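N-terminal domain of PorA (28-171) (Porphyromonas gingivalis ATCC 33277, PDB 6KJK) belongs to PorA, a type IX secretion system cargo protein that impacts PorXY-SigP signalling. Local coordinates at residues Gln4-Val9 against Ile41-Thr46; Glu15-Val20 against Leu124-Ile129; Pro47-Gly52 against Phe114-Ala119; Leu67-Cys72 against Pro81-Gly86. All blocks are in the same frame, centred on the assembly; numbering follows the deposited sequence.

Interaction 1 of 4, residues Gln4-Val9 against Ile41-Thr46; sequences QVVIKV and INQSAT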
loop_
_atom_site.group_PDB
_atom_site.type_symbol
_atom_site.label_atom_id
_atom_site.label_comp_id
_atom_site.label_asym_id
_atom_site.label_seq_id
_atom_site.Cartn_x
_atom_site.Cartn_y
_atom_site.Cartn_z
ATOM N N GLN A 4 1.341 -17.263 7.025
ATOM C CA GLN A 4 0.346 -17.764 6.075
ATOM C C GLN A 4 -0.268 -16.664 5.217
ATOM O O GLN A 4 -0.825 -16.941 4.173
ATOM C CB GLN A 4 -0.768 -18.538 6.790
ATOM C CG GLN A 4 -0.280 -19.659 7.714
ATOM C CD GLN A 4 -0.115 -20.994 7.011
ATOM O OE1 GLN A 4 -0.873 -21.333 6.103
ATOM N NE2 GLN A 4 0.887 -21.759 7.428
ATOM N N VAL A 5 -0.153 -15.406 5.635
ATOM C CA VAL A 5 -0.618 -14.273 4.836
ATOM C C VAL A 5 0.606 -13.596 4.254
ATOM O O VAL A 5 1.549 -13.277 4.996
ATOM C CB VAL A 5 -1.428 -13.279 5.681
ATOM C CG1 VAL A 5 -1.795 -12.074 4.843
ATOM C CG2 VAL A 5 -2.658 -13.973 6.217
ATOM N N VAL A 6 0.614 -13.395 2.941
ATOM C CA VAL A 6 1.732 -12.776 2.245
ATOM C C VAL A 6 1.222 -11.663 1.345
ATOM O O VAL A 6 0.037 -11.601 0.991
ATOM C CB VAL A 6 2.600 -13.772 1.432
ATOM C CG1 VAL A 6 3.124 -14.868 2.351
ATOM C CG2 VAL A 6 1.806 -14.402 0.288
ATOM N N ILE A 7 2.141 -10.794 0.957
ATOM C CA ILE A 7 1.899 -9.769 -0.044
ATOM C C ILE A 7 2.706 -10.138 -1.276
ATOM O O ILE A 7 3.881 -10.517 -1.167
ATOM C CB ILE A 7 2.269 -8.384 0.507
ATOM C CG1 ILE A 7 1.321 -8.061 1.682
ATOM C CG2 ILE A 7 2.159 -7.316 -0.570
ATOM C CD1 ILE A 7 1.810 -6.943 2.604
ATOM N N LYS A 8 2.063 -10.098 -2.431
ATOM C CA LYS A 8 2.672 -10.407 -3.707
ATOM C C LYS A 8 2.701 -9.141 -4.555
ATOM O O LYS A 8 1.720 -8.381 -4.594
ATOM C CB LYS A 8 1.828 -11.481 -4.411
ATOM C CG LYS A 8 2.360 -12.022 -5.713
ATOM C CD LYS A 8 1.493 -13.170 -6.201
ATOM C CE LYS A 8 2.030 -13.800 -7.461
ATOM N NZ LYS A 8 1.250 -15.041 -7.755
ATOM N N VAL A 9 3.809 -8.914 -5.250
ATOM C CA VAL A 9 3.939 -7.818 -6.202
ATOM C C VAL A 9 4.457 -8.395 -7.507
ATOM O O VAL A 9 5.449 -9.138 -7.518
ATOM C CB VAL A 9 4.878 -6.719 -5.691
ATOM C CG1 VAL A 9 5.093 -5.647 -6.764
ATOM C CG2 VAL A 9 4.270 -6.091 -4.475
ATOM N N ILE A 41 -2.503 -12.360 -0.026
ATOM C CA ILE A 41 -2.862 -13.759 -0.244
ATOM C C ILE A 41 -2.867 -14.481 1.085
ATOM O O ILE A 41 -1.915 -14.360 1.853
ATOM C CB ILE A 41 -1.873 -14.422 -1.218
ATOM C CG1 ILE A 41 -1.961 -13.721 -2.574
ATOM C CG2 ILE A 41 -2.136 -15.945 -1.379
ATOM C CD1 ILE A 41 -0.795 -13.955 -3.467
ATOM N N ASN A 42 -3.915 -15.241 1.356
ATOM C CA ASN A 42 -3.946 -16.116 2.514
ATOM C C ASN A 42 -3.666 -17.526 2.010
ATOM O O ASN A 42 -4.467 -18.077 1.247
ATOM C CB ASN A 42 -5.327 -16.050 3.162
ATOM C CG ASN A 42 -5.553 -17.155 4.172
ATOM O OD1 ASN A 42 -4.600 -17.682 4.753
ATOM N ND2 ASN A 42 -6.828 -17.507 4.395
ATOM N N GLN A 43 -2.550 -18.112 2.441
ATOM C CA GLN A 43 -2.118 -19.415 1.946
ATOM C C GLN A 43 -2.739 -20.584 2.703
ATOM O O GLN A 43 -2.529 -21.737 2.314
ATOM C CB GLN A 43 -0.593 -19.513 1.999
ATOM C CG GLN A 43 0.066 -18.489 1.114
ATOM C CD GLN A 43 1.572 -18.434 1.322
ATOM O OE1 GLN A 43 2.079 -18.778 2.390
ATOM N NE2 GLN A 43 2.271 -18.036 0.303
ATOM N N SER A 44 -3.495 -20.329 3.759
ATOM C CA SER A 44 -4.184 -21.379 4.499
ATOM C C SER A 44 -5.452 -21.827 3.779
ATOM O O SER A 44 -6.071 -21.087 3.010
ATOM C CB SER A 44 -4.539 -20.871 5.896
ATOM O OG SER A 44 -5.320 -21.825 6.599
ATOM N N ALA A 45 -5.845 -23.078 4.047
ATOM C CA ALA A 45 -7.104 -23.582 3.515
ATOM C C ALA A 45 -8.308 -22.870 4.119
ATOM O O ALA A 45 -9.385 -22.868 3.511
ATOM C CB ALA A 45 -7.212 -25.088 3.768
ATOM N N THR A 46 -8.143 -22.260 5.290
ATOM C CA THR A 46 -9.230 -21.618 6.005
ATOM C C THR A 46 -9.203 -20.121 5.710
ATOM O O THR A 46 -8.152 -19.496 5.895
ATOM C CB THR A 46 -9.015 -21.845 7.495
ATOM O OG1 THR A 46 -8.938 -23.255 7.750
ATOM C CG2 THR A 46 -10.159 -21.268 8.302
#

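Interaction 2 of 4, residues Glu15-Val20 against Leu124-Ile129; sequences ENNATV and LATVNI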
loop_
_atom_site.group_PDB
_atom_site.type_symbol
_atom_site.label_atom_id
_atom_site.label_comp_id
_atom_site.label_asym_id
_atom_site.label_seq_id
_atom_site.Cartn_x
_atom_site.Cartn_y
_atom_site.Cartn_z
ATOM N N GLU A 15 9.109 -11.114 0.699
ATOM C CA GLU A 15 9.446 -11.409 2.082
ATOM C C GLU A 15 8.736 -10.414 3.000
ATOM O O GLU A 15 8.440 -9.287 2.601
ATOM C CB GLU A 15 10.978 -11.496 2.272
ATOM C CG GLU A 15 11.765 -10.214 2.263
ATOM C CD GLU A 15 13.272 -10.444 2.571
ATOM O OE1 GLU A 15 13.851 -11.509 2.229
ATOM O OE2 GLU A 15 13.873 -9.544 3.185
ATOM N N ASN A 16 8.417 -10.851 4.221
ATOM C CA ASN A 16 7.762 -9.937 5.143
ATOM C C ASN A 16 8.664 -8.745 5.413
ATOM O O ASN A 16 9.891 -8.866 5.404
ATOM C CB ASN A 16 7.419 -10.608 6.456
ATOM C CG ASN A 16 6.380 -9.831 7.221
ATOM O OD1 ASN A 16 5.479 -9.256 6.615
ATOM N ND2 ASN A 16 6.474 -9.828 8.546
ATOM N N ASN A 17 8.049 -7.574 5.586
ATOM C CA ASN A 17 8.726 -6.301 5.814
ATOM C C ASN A 17 9.547 -5.841 4.632
ATOM O O ASN A 17 10.410 -4.960 4.779
ATOM C CB ASN A 17 9.584 -6.309 7.085
ATOM C CG ASN A 17 8.766 -6.533 8.314
ATOM O OD1 ASN A 17 7.874 -5.743 8.631
ATOM N ND2 ASN A 17 9.030 -7.634 9.003
ATOM N N ALA A 18 9.317 -6.414 3.446
ATOM C CA ALA A 18 10.039 -6.006 2.261
ATOM C C ALA A 18 9.820 -4.520 1.986
ATOM O O ALA A 18 8.806 -3.928 2.378
ATOM C CB ALA A 18 9.548 -6.795 1.036
ATOM N N THR A 19 10.740 -3.942 1.231
ATOM C CA THR A 19 10.614 -2.580 0.738
ATOM C C THR A 19 10.522 -2.602 -0.782
ATOM O O THR A 19 11.321 -3.274 -1.452
ATOM C CB THR A 19 11.771 -1.690 1.204
ATOM O OG1 THR A 19 11.748 -1.633 2.635
ATOM C CG2 THR A 19 11.622 -0.288 0.637
ATOM N N VAL A 20 9.520 -1.921 -1.315
ATOM C CA VAL A 20 9.219 -1.852 -2.735
ATOM C C VAL A 20 9.348 -0.403 -3.159
ATOM O O VAL A 20 8.667 0.479 -2.597
ATOM C CB VAL A 20 7.796 -2.356 -3.037
ATOM C CG1 VAL A 20 7.447 -2.092 -4.511
ATOM C CG2 VAL A 20 7.687 -3.845 -2.743
ATOM N N LEU A 124 -0.017 -9.446 10.319
ATOM C CA LEU A 124 0.171 -10.696 9.601
ATOM C C LEU A 124 1.139 -10.572 8.437
ATOM O O LEU A 124 1.761 -11.566 8.042
ATOM C CB LEU A 124 -1.169 -11.187 9.034
ATOM C CG LEU A 124 -2.268 -11.310 10.089
ATOM C CD1 LEU A 124 -3.629 -11.450 9.439
ATOM C CD2 LEU A 124 -1.992 -12.494 11.004
ATOM N N ALA A 125 1.254 -9.377 7.855
ATOM C CA ALA A 125 2.130 -9.119 6.728
ATOM C C ALA A 125 2.294 -7.618 6.604
ATOM O O ALA A 125 1.353 -6.875 6.868
ATOM C CB ALA A 125 1.552 -9.658 5.414
ATOM N N THR A 126 3.484 -7.194 6.212
ATOM C CA THR A 126 3.809 -5.780 6.117
ATOM C C THR A 126 4.657 -5.555 4.885
ATOM O O THR A 126 5.553 -6.359 4.576
ATOM C CB THR A 126 4.620 -5.376 7.357
ATOM O OG1 THR A 126 3.783 -5.523 8.502
ATOM C CG2 THR A 126 5.115 -3.927 7.273
ATOM N N VAL A 127 4.395 -4.444 4.203
ATOM C CA VAL A 127 5.237 -3.991 3.111
ATOM C C VAL A 127 5.485 -2.504 3.301
ATOM O O VAL A 127 4.590 -1.751 3.720
ATOM C CB VAL A 127 4.623 -4.300 1.726
ATOM C CG1 VAL A 127 3.246 -3.657 1.541
ATOM C CG2 VAL A 127 5.568 -3.948 0.603
ATOM N N ASN A 128 6.713 -2.104 3.029
ATOM C CA ASN A 128 7.110 -0.703 3.025
ATOM C C ASN A 128 7.218 -0.251 1.580
ATOM O O ASN A 128 7.842 -0.933 0.761
ATOM C CB ASN A 128 8.455 -0.513 3.740
ATOM C CG ASN A 128 8.423 -1.044 5.110
ATOM O OD1 ASN A 128 7.770 -0.469 5.997
ATOM N ND2 ASN A 128 9.054 -2.194 5.313
ATOM N N ILE A 129 6.592 0.869 1.252
ATOM C CA ILE A 129 6.472 1.343 -0.114
ATOM C C ILE A 129 7.141 2.709 -0.177
ATOM O O ILE A 129 6.753 3.631 0.564
ATOM C CB ILE A 129 4.997 1.459 -0.509
ATOM C CG1 ILE A 129 4.337 0.102 -0.384
ATOM C CG2 ILE A 129 4.842 2.021 -1.928
ATOM C CD1 ILE A 129 2.866 0.181 -0.359
HETATM O O HOH W 1 5.738 -8.245 2.525
HETATM O O HOH W 2 4.072 -8.016 9.550
HETATM O O HOH W 3 8.756 -3.421 7.973
#

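Interaction 3 of 4, residues Pro47-Gly52 against Phe114-Ala119; sequences PINVIG and FPESGA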
loop_
_atom_site.group_PDB
_atom_site.type_symbol
_atom_site.label_atom_id
_atom_site.label_comp_id
_atom_site.label_asym_id
_atom_site.label_seq_id
_atom_site.Cartn_x
_atom_site.Cartn_y
_atom_site.Cartn_z
ATOM N N PRO A 47 -10.290 -19.520 5.227
ATOM C CA PRO A 47 -10.303 -18.062 5.020
ATOM C C PRO A 47 -10.101 -17.322 6.328
ATOM O O PRO A 47 -10.397 -17.829 7.408
ATOM C CB PRO A 47 -11.705 -17.792 4.468
ATOM C CG PRO A 47 -12.161 -19.115 3.919
ATOM C CD PRO A 47 -11.552 -20.153 4.815
ATOM N N ILE A 48 -9.553 -16.106 6.223
ATOM C CA ILE A 48 -9.312 -15.261 7.384
ATOM C C ILE A 48 -9.833 -13.865 7.080
ATOM O O ILE A 48 -9.723 -13.376 5.948
ATOM C CB ILE A 48 -7.810 -15.251 7.773
ATOM C CG1 ILE A 48 -7.542 -14.445 9.038
ATOM C CG2 ILE A 48 -6.939 -14.762 6.643
ATOM C CD1 ILE A 48 -6.077 -14.516 9.441
ATOM N N ASN A 49 -10.399 -13.220 8.087
ATOM C CA ASN A 49 -10.821 -11.835 7.967
ATOM C C ASN A 49 -9.699 -10.930 8.434
ATOM O O ASN A 49 -9.152 -11.114 9.527
ATOM C CB ASN A 49 -12.069 -11.582 8.816
ATOM C CG ASN A 49 -13.322 -12.175 8.199
ATOM O OD1 ASN A 49 -13.290 -12.703 7.097
ATOM N ND2 ASN A 49 -14.439 -12.038 8.889
ATOM N N VAL A 50 -9.349 -9.960 7.603
ATOM C CA VAL A 50 -8.260 -9.044 7.901
ATOM C C VAL A 50 -8.707 -7.604 7.680
ATOM O O VAL A 50 -9.719 -7.321 7.033
ATOM C CB VAL A 50 -7.006 -9.358 7.074
ATOM C CG1 VAL A 50 -6.550 -10.791 7.303
ATOM C CG2 VAL A 50 -7.266 -9.170 5.599
ATOM N N ILE A 51 -7.909 -6.676 8.213
ATOM C CA ILE A 51 -8.030 -5.261 7.888
ATOM C C ILE A 51 -6.666 -4.790 7.410
ATOM O O ILE A 51 -5.637 -5.201 7.976
ATOM C CB ILE A 51 -8.468 -4.444 9.118
ATOM C CG1 ILE A 51 -9.862 -4.841 9.568
ATOM C CG2 ILE A 51 -8.422 -2.957 8.852
ATOM C CD1 ILE A 51 -10.184 -4.340 10.963
ATOM N N GLY A 52 -6.652 -3.962 6.383
ATOM C CA GLY A 52 -5.412 -3.366 5.870
ATOM C C GLY A 52 -5.290 -1.938 6.377
ATOM O O GLY A 52 -6.271 -1.203 6.395
ATOM N N PHE A 114 -3.753 -6.768 9.334
ATOM C CA PHE A 114 -3.956 -7.204 10.701
ATOM C C PHE A 114 -5.140 -8.156 10.747
ATOM O O PHE A 114 -6.078 -8.030 9.941
ATOM C CB PHE A 114 -4.342 -6.014 11.572
ATOM C CG PHE A 114 -3.233 -5.039 11.793
ATOM C CD1 PHE A 114 -2.966 -4.020 10.869
ATOM C CD2 PHE A 114 -2.472 -5.106 12.951
ATOM C CE1 PHE A 114 -1.945 -3.111 11.104
ATOM C CE2 PHE A 114 -1.456 -4.189 13.179
ATOM C CZ PHE A 114 -1.203 -3.196 12.243
ATOM N N PRO A 115 -5.153 -9.094 11.692
ATOM C CA PRO A 115 -6.391 -9.817 11.968
ATOM C C PRO A 115 -7.469 -8.812 12.312
ATOM O O PRO A 115 -7.199 -7.714 12.810
ATOM C CB PRO A 115 -6.043 -10.673 13.191
ATOM C CG PRO A 115 -4.552 -10.686 13.261
ATOM C CD PRO A 115 -4.125 -9.366 12.713
ATOM N N GLU A 116 -8.703 -9.198 12.013
ATOM C CA GLU A 116 -9.873 -8.368 12.232
ATOM C C GLU A 116 -9.808 -7.530 13.508
ATOM O O GLU A 116 -10.255 -6.376 13.524
ATOM C CB GLU A 116 -11.100 -9.269 12.275
ATOM C CG GLU A 116 -12.202 -8.686 11.532
ATOM C CD GLU A 116 -13.471 -9.374 11.823
ATOM O OE1 GLU A 116 -13.574 -10.617 11.685
ATOM O OE2 GLU A 116 -14.362 -8.636 12.229
ATOM N N SER A 117 -9.251 -8.115 14.574
ATOM C CA SER A 117 -9.000 -7.379 15.811
ATOM C C SER A 117 -8.350 -6.016 15.564
ATOM O O SER A 117 -8.824 -4.992 16.070
ATOM C CB SER A 117 -8.129 -8.239 16.732
ATOM O OG SER A 117 -7.428 -7.452 17.668
ATOM N N GLY A 118 -7.263 -5.977 14.794
ATOM C CA GLY A 118 -6.485 -4.755 14.699
ATOM C C GLY A 118 -5.584 -4.514 15.888
ATOM O O GLY A 118 -5.090 -3.395 16.071
ATOM N N ALA A 119 -5.343 -5.545 16.695
ATOM C CA ALA A 119 -4.606 -5.377 17.940
ATOM C C ALA A 119 -3.148 -5.014 17.664
ATOM O O ALA A 119 -2.543 -5.528 16.714
ATOM C CB ALA A 119 -4.664 -6.660 18.769
HETATM O O HOH W 4 -8.964 -12.263 11.984
#

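Interaction 4 of 4, residues Leu67-Cys72 against Pro81-Gly86; sequences LCFGQC and PVVEVG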
loop_
_atom_site.group_PDB
_atom_site.type_symbol
_atom_site.label_atom_id
_atom_site.label_comp_id
_atom_site.label_asym_id
_atom_site.label_seq_id
_atom_site.Cartn_x
_atom_site.Cartn_y
_atom_site.Cartn_z
ATOM N N LEU A 67 -5.894 4.491 -0.598
ATOM C CA LEU A 67 -5.774 3.051 -0.402
ATOM C C LEU A 67 -6.960 2.325 -1.019
ATOM O O LEU A 67 -8.115 2.693 -0.780
ATOM C CB LEU A 67 -5.773 2.804 1.107
ATOM C CG LEU A 67 -5.735 1.352 1.561
ATOM C CD1 LEU A 67 -4.425 0.683 1.124
ATOM C CD2 LEU A 67 -5.877 1.267 3.065
ATOM N N CYS A 68 -6.696 1.255 -1.766
ATOM C CA CYS A 68 -7.754 0.351 -2.194
ATOM C C CYS A 68 -7.439 -1.035 -1.669
ATOM O O CYS A 68 -6.425 -1.627 -2.039
ATOM C CB CYS A 68 -7.837 0.283 -3.713
ATOM S SG CYS A 68 -8.330 1.825 -4.540
ATOM N N PHE A 69 -8.311 -1.567 -0.829
ATOM C CA PHE A 69 -8.182 -2.944 -0.361
ATOM C C PHE A 69 -9.576 -3.354 0.085
ATOM O O PHE A 69 -10.059 -2.847 1.104
ATOM C CB PHE A 69 -7.192 -2.999 0.791
ATOM C CG PHE A 69 -6.958 -4.372 1.280
ATOM C CD1 PHE A 69 -6.394 -5.331 0.451
ATOM C CD2 PHE A 69 -7.281 -4.735 2.578
ATOM C CE1 PHE A 69 -6.221 -6.642 0.890
ATOM C CE2 PHE A 69 -7.082 -6.034 3.032
ATOM C CZ PHE A 69 -6.533 -6.970 2.198
ATOM N N GLY A 70 -10.242 -4.195 -0.687
ATOM C CA GLY A 70 -11.658 -4.503 -0.445
ATOM C C GLY A 70 -12.566 -3.399 -0.949
ATOM O O GLY A 70 -13.528 -3.681 -1.674
ATOM N N GLN A 71 -12.228 -2.151 -0.655
ATOM C CA GLN A 71 -12.910 -0.969 -1.159
ATOM C C GLN A 71 -11.847 0.104 -1.373
ATOM O O GLN A 71 -10.821 0.126 -0.680
ATOM C CB GLN A 71 -13.917 -0.496 -0.102
ATOM C CG GLN A 71 -14.751 0.731 -0.417
ATOM C CD GLN A 71 -15.580 1.077 0.799
ATOM O OE1 GLN A 71 -16.171 0.193 1.418
ATOM N NE2 GLN A 71 -15.571 2.346 1.192
ATOM N N CYS A 72 -12.076 1.006 -2.307
ATOM C CA CYS A 72 -11.219 2.179 -2.451
ATOM C C CYS A 72 -11.687 3.234 -1.470
ATOM O O CYS A 72 -12.835 3.699 -1.548
ATOM C CB CYS A 72 -11.271 2.693 -3.885
ATOM S SG CYS A 72 -10.356 1.594 -5.003
ATOM N N PRO A 81 -11.877 -1.538 5.000
ATOM C CA PRO A 81 -12.896 -2.387 5.639
ATOM C C PRO A 81 -12.312 -3.752 5.958
ATOM O O PRO A 81 -11.227 -4.122 5.510
ATOM C CB PRO A 81 -13.985 -2.534 4.572
ATOM C CG PRO A 81 -13.634 -1.594 3.468
ATOM C CD PRO A 81 -12.125 -1.357 3.568
ATOM N N VAL A 82 -13.079 -4.542 6.709
ATOM C CA VAL A 82 -12.735 -5.942 6.908
ATOM C C VAL A 82 -12.882 -6.659 5.577
ATOM O O VAL A 82 -13.895 -6.512 4.882
ATOM C CB VAL A 82 -13.649 -6.582 7.968
ATOM C CG1 VAL A 82 -13.299 -8.034 8.160
ATOM C CG2 VAL A 82 -13.517 -5.820 9.310
ATOM N N VAL A 83 -11.878 -7.464 5.231
ATOM C CA VAL A 83 -11.849 -8.225 3.984
ATOM C C VAL A 83 -11.574 -9.676 4.329
ATOM O O VAL A 83 -10.712 -9.957 5.166
ATOM C CB VAL A 83 -10.752 -7.704 3.035
ATOM C CG1 VAL A 83 -10.712 -8.547 1.733
ATOM C CG2 VAL A 83 -10.984 -6.250 2.711
ATOM N N GLU A 84 -12.306 -10.602 3.708
ATOM C CA GLU A 84 -12.082 -12.038 3.892
ATOM C C GLU A 84 -11.175 -12.526 2.767
ATOM O O GLU A 84 -11.623 -12.607 1.610
ATOM C CB GLU A 84 -13.413 -12.783 3.816
ATOM C CG GLU A 84 -13.300 -14.258 4.191
ATOM C CD GLU A 84 -14.610 -14.806 4.800
ATOM O OE1 GLU A 84 -15.056 -14.347 5.895
ATOM O OE2 GLU A 84 -15.210 -15.706 4.171
ATOM N N VAL A 85 -9.955 -12.974 3.127
ATOM C CA VAL A 85 -8.940 -13.319 2.139
ATOM C C VAL A 85 -8.708 -14.826 2.127
ATOM O O VAL A 85 -8.762 -15.492 3.163
ATOM C CB VAL A 85 -7.600 -12.583 2.345
ATOM C CG1 VAL A 85 -7.749 -11.095 2.059
ATOM C CG2 VAL A 85 -7.081 -12.806 3.747
ATOM N N GLY A 86 -8.425 -15.335 0.929
ATOM C CA GLY A 86 -8.072 -16.723 0.697
ATOM C C GLY A 86 -6.924 -16.849 -0.293
ATOM O O GLY A 86 -6.112 -15.919 -0.482
#

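Interaction 1 of 4, residues Gln4-Val9 against Ile41-Thr46
The carboxamide of Q43 turns one face to V6, whose two methyls lie over it: CG2 stands 3.7 Å from NE2 of Q43, with CG1 close behind. The two side chains cross at about a right angle. CG of Q43 is anti to its carbonyl carbon (chi1 -62°), and from there the chain runs extended to carry the amide over the valine. The amide of N42 is used differently at edge and face. At its edge, ND2 donates to T46 O at 2.8 Å, in the amide plane, and is also hydrogen-bonded to V85 O; above the plane, S44 N donates to OD1, forming an Asx turn. An ST turn follows, with T46 N giving its hydrogen to S44 OG at 3.1 Å. Asparagine and serine suit this bend because their short polar side chains can hold backbone groups as the strand ends.

Antiparallel pairing joins the segments. V6 and I41 form a hydrogen-bonded pair, with V6 N to I41 O at 2.9 Å and I41 N to V6 O at 2.8 Å; beyond it, Q43 N reaches Q4 O at 2.7 Å. V5 and N42 make the adjoining non-hydrogen-bonded pair. On the face of V6 and I41, CD1 of isoleucine rests 3.7 Å from CD of K8, and CB of the lysine lies against it too.

The beta-branched residues suit strand backbone. V5 and I7 face inward, V5 against L124 and I7 against A125 and V127 of strand 125-133, while I13 of strand 12-13 packs on V6 and Q43.

Interaction 2 of 4, residues Glu15-Val20 against Leu124-Ile129
T126 O is gripped twice: N17 N donates at 3.0 Å, tilted 32° from the carbonyl plane, and a water donates at 2.8 Å. The same water donates to E15 O, bridging turn and strand. That turn, type II from E15 to A18, places N17 at a positive phi of 66°, which asparagine tolerates well. N16 adds a side-chain anchor: its CG is anti to the backbone N (chi1 -162°), and OD1 takes the hydrogen of T126 N at 2.9 Å, in the carbonyl plane.

Further on, parallel pairing takes over. N128 N meets A18 O at 2.9 Å and N128 O accepts from V20 N at 2.8 Å. N128 ND2 makes only weak bonds to N17 O and A18 O, but a second water, 2.6 Å from N17 OD1, also accepts from ND2. N128 OD1 is hydrogen-bonded to T110 OG1. On the other face, V20 CG2 touches V127 CG2 at 4.0 Å.

Strand 18-22 is one of the two outermost strands of the mixed sheet, parallel to 125-133, itself paired with 105-115; T126 OG1 is hydrogen-bonded to S112 OG there, and V20 and I129 pack on F36 of strand 31-42.

Interaction 3 of 4, residues Pro47-Gly52 against Phe114-Ala119
I51 and F114 form an antiparallel hydrogen-bonded pair near one end of the mixed sheet of a two-sheet beta sandwich. Two backbone bonds join them: I51 N to F114 O at 2.9 Å, and F114 N to I51 O at 2.8 Å. V50 and P115 make the neighbouring non-hydrogen-bonded pair, where proline fits because this pair needs no N-H from it.

Past P115 the strand leaves the sheet and the bonding becomes less direct. E116 N gives a bent bond to N49 O at 3.2 Å, from above the carbonyl plane, and a water joins the same two atoms, donating to N49 O. G118 follows at a positive phi of 78°, easy for glycine, with its N bonded to P115 O.

Among side chains, N49 and E116 lie side by side, pointing the same way. The longish bond from N49 ND2 to E116 OE1, 3.3 Å, leaves in the asparagine amide plane but arrives above the carboxylate plane. F114 receives K53 in a cation-pi contact.

The remaining contacts set side-chain carbons against carbonyl oxygens. V50 CB lies 3.3 Å from F114 O. With CD1 of I51 anti to CA (chi2 165°), that methyl ends 3.3 Å from E116 O.

Interaction 4 of 4, residues Leu67-Cys72 against Pro81-Gly86
F69 and G70 turn the chain beside P81 and V83, and the two segments share no backbone pairing; their closest CA atoms, those of G70 and V83, are 5.8 Å apart. The first segment curls back on itself instead. F69 N donates to Q71 O at 3.0 Å, while the return from Q71 N to F69 O is weak. With phi 78° and psi -46° at G70, the bend is close to a classic gamma turn. Positive phi favours glycine, and a beta carbon here would clash with V83 CG2, which lies 3.7 Å from G70 CA. A disulfide between C68 and C72 ties the ends of this tight loop.

The contact between the segments is mostly apolar. The F69 ring is brought over by CG standing anti to the backbone N (chi1 -177°), and its CE2 lies 3.9 Å from V83 CG2, the methyl approaching obliquely. Valine suits this spot, since one branch reaches both the ring and the glycine while the backbone keeps its strand form. P81 lays its ring against the turn: CD is 3.5 Å from F69 O, and CG is 3.7 Å from Q71 CB, the two side chains crossing at about a right angle. CB and the OE1 end of the glutamine both lie against the proline CG, at an exposed site.

F69 also packs on V50 and E90. Strand 64-69 belongs to the antiparallel sheet and 83-85 pairs with 48-58 of the mixed sheet, so this contact joins the two through the F69 ring set against V83, buried side chains meeting between sheets as is characteristic of a beta sandwich.

From the N terminus, strand 5-9 begins interaction 1 and the turn at 15-20 begins interaction 2. Interaction 1 closes first, when 41-46 returns, so these two cross; they touch through I7 against A125 and V127, between the sheets. The chain then passes directly into 47-52, opening interaction 3, and on through 67-72 to 81-86, where interaction 4 closes nested inside interaction 3. Interaction 3 closes at 114-119 and lies within the long loop that 124-129 completes. Strand 83-85 links three contacts, pairing with 48-52 while V85 and G86 bond to N42. L124 packs on P115, V50 and I48, joining interactions 2 and 3.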